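Local structure of putative uncharacterized protein (Staphylococcus aureus subsp. aureus Mu50, 3FYM) at residues L22-I28 and K56-V61. The protein is of unknown function but probably binds DNA through its soluble N-terminal helix-turn-helix domain, as a putative membrane protein. Sequence-based numbering, arbitrary orientation. Where two conformers were deposited one is given.
Sequences LEQRTGI and KYASVV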
loop_
_atom_site.group_PDB
_atom_site.type_symbol
_atom_site.label_atom_id
_atom_site.label_comp_id
_atom_site.label_asym_id
_atom_site.label_seq_id
_atom_site.Cartn_x
_atom_site.Cartn_y
_atom_site.Cartn_z
ATOM N N LEU A 22 7.665 -3.184 8.896
ATOM C CA LEU A 22 7.143 -2.279 7.874
ATOM C C LEU A 22 6.467 -1.075 8.482
ATOM O O LEU A 22 6.588 0.030 7.946
ATOM C CB LEU A 22 6.210 -3.093 6.947
ATOM C CG LEU A 22 5.696 -2.288 5.737
ATOM C CD1 LEU A 22 6.838 -1.843 4.810
ATOM C CD2 LEU A 22 4.722 -3.137 4.960
ATOM N N GLU A 23 5.778 -1.257 9.601
ATOM C CA GLU A 23 5.204 -0.081 10.292
ATOM C C GLU A 23 6.291 0.864 10.744
ATOM O O GLU A 23 6.155 2.093 10.602
ATOM C CB GLU A 23 4.391 -0.570 11.496
ATOM C CG GLU A 23 3.829 0.486 12.445
ATOM C CD GLU A 23 3.035 -0.204 13.531
ATOM O OE1 GLU A 23 1.888 -0.417 13.509
ATOM O OE2 GLU A 23 3.595 -0.739 14.570
ATOM N N GLN A 24 7.375 0.332 11.267
ATOM C CA GLN A 24 8.500 1.146 11.651
ATOM C C GLN A 24 9.052 1.920 10.474
ATOM O O GLN A 24 9.403 3.103 10.665
ATOM C CB GLN A 24 9.616 0.274 12.236
ATOM C CG GLN A 24 9.266 -0.187 13.665
ATOM C CD GLN A 24 10.298 -1.223 14.125
ATOM O OE1 GLN A 24 11.165 -1.652 13.390
ATOM N NE2 GLN A 24 10.125 -1.648 15.362
ATOM N N ARG A 25 9.241 1.288 9.346
ATOM C CA ARG A 25 9.896 1.903 8.174
ATOM C C ARG A 25 8.972 2.882 7.458
ATOM O O ARG A 25 9.478 3.833 6.840
ATOM C CB ARG A 25 10.386 0.839 7.201
ATOM C CG ARG A 25 11.595 0.036 7.612
ATOM C CD ARG A 25 12.897 0.500 7.012
ATOM N NE ARG A 25 13.045 1.572 6.072
ATOM C CZ ARG A 25 13.478 1.645 4.821
ATOM N NH1 ARG A 25 13.546 2.787 4.100
ATOM N NH2 ARG A 25 13.886 0.534 4.183
ATOM N N THR A 26 7.677 2.647 7.472
ATOM C CA THR A 26 6.752 3.465 6.685
ATOM C C THR A 26 6.098 4.532 7.515
ATOM O O THR A 26 5.575 5.524 6.999
ATOM C CB THR A 26 5.615 2.656 6.051
ATOM O OG1 THR A 26 4.959 1.864 7.068
ATOM C CG2 THR A 26 6.141 1.613 5.095
ATOM N N GLY A 27 5.992 4.303 8.832
ATOM C CA GLY A 27 5.170 5.127 9.680
ATOM C C GLY A 27 3.688 4.968 9.588
ATOM O O GLY A 27 2.873 5.695 10.166
ATOM N N ILE A 28 3.088 4.083 8.911
ATOM C CA ILE A 28 1.784 3.584 8.649
ATOM C C ILE A 28 1.514 2.458 9.667
ATOM O O ILE A 28 2.184 1.455 9.778
ATOM C CB ILE A 28 1.573 3.082 7.220
ATOM C CG1 ILE A 28 1.967 4.148 6.182
ATOM C CG2 ILE A 28 0.126 2.658 7.025
ATOM C CD1 ILE A 28 2.072 3.600 4.765
ATOM N N LYS A 56 4.384 4.723 -0.144
ATOM C CA LYS A 56 5.371 4.612 0.914
ATOM C C LYS A 56 5.764 3.158 1.132
ATOM O O LYS A 56 6.939 2.843 1.323
ATOM C CB LYS A 56 4.809 5.254 2.182
ATOM C CG LYS A 56 5.832 5.286 3.295
ATOM C CD LYS A 56 7.091 6.052 2.942
ATOM C CE LYS A 56 8.064 6.153 4.100
ATOM N NZ LYS A 56 9.141 7.131 3.761
ATOM N N TYR A 57 4.778 2.252 1.143
ATOM C CA TYR A 57 5.049 0.820 1.239
ATOM C C TYR A 57 6.011 0.411 0.138
ATOM O O TYR A 57 7.071 -0.192 0.378
ATOM C CB TYR A 57 3.720 0.096 1.273
ATOM C CG TYR A 57 3.672 -1.367 1.552
ATOM C CD1 TYR A 57 4.689 -2.277 1.263
ATOM C CD2 TYR A 57 2.518 -1.914 2.099
ATOM C CE1 TYR A 57 4.603 -3.593 1.504
ATOM C CE2 TYR A 57 2.394 -3.277 2.355
ATOM C CZ TYR A 57 3.423 -4.125 2.055
ATOM O OH TYR A 57 3.397 -5.451 2.284
ATOM N N ALA A 58 5.614 0.688 -1.110
ATOM C CA ALA A 58 6.415 0.300 -2.276
ATOM C C ALA A 58 7.837 0.788 -2.139
ATOM O O ALA A 58 8.807 0.080 -2.394
ATOM C CB ALA A 58 5.760 0.799 -3.551
ATOM N N SER A 59 8.007 2.062 -1.769
ATOM C CA SER A 59 9.361 2.609 -1.703
ATOM C C SER A 59 10.185 1.883 -0.669
ATOM O O SER A 59 11.360 1.559 -0.914
ATOM C CB SER A 59 9.281 4.122 -1.449
ATOM O OG SER A 59 8.945 4.390 -0.110
ATOM N N VAL A 60 9.632 1.536 0.508
ATOM C CA VAL A 60 10.379 0.811 1.511
ATOM C C VAL A 60 10.822 -0.566 1.038
ATOM O O VAL A 60 11.921 -1.032 1.414
ATOM C CB VAL A 60 9.539 0.708 2.824
ATOM C CG1 VAL A 60 10.124 -0.326 3.768
ATOM C CG2 VAL A 60 9.495 2.079 3.461
ATOM N N VAL A 61 10.026 -1.231 0.237
ATOM C CA VAL A 61 10.312 -2.556 -0.216
ATOM C C VAL A 61 10.908 -2.590 -1.642
ATOM O O VAL A 61 10.990 -3.637 -2.278
ATOM C CB VAL A 61 9.125 -3.519 -0.097
ATOM C CG1 VAL A 61 8.713 -3.612 1.365
ATOM C CG2 VAL A 61 7.950 -3.144 -0.978
HETATM O O HOH W 1 14.133 0.769 1.710
#
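In this all-helical helix-turn-helix domain, the C-terminal end of helix 50-60 crosses the first helix of the motif, 19-26; the axes of 22-26 and 56-60 approach to 9.8 Å at 103°. Val60 is the main knob: it points into the hollow between Leu22, Arg25 and Thr26, with CG1 3.6 Å from Arg25 CB and CG2 3.8 Å from Thr26 CG2. In return Leu22 pushes between Tyr57 and Val60. Its CD2 sits over the tyrosine face, 3.4 Å from the ring centroid, a close CH-pi contact, while CD1 reaches Val60 CG1 at 3.8 Å. Helix 30-37 helps close this core through Leu33, and its Glu37 hydrogen-bonds Tyr57 OH. Toward the surface, the aliphatic part of Lys56 lies along the end of helix 19-26, its CG 3.7 Å from Thr26 O. Arg25 covers Val60 with its guanidinium, and a water bridges the two helices, accepting from Arg25 NH2 at 2.5 Å and donating to Val60 O at 2.9 Å.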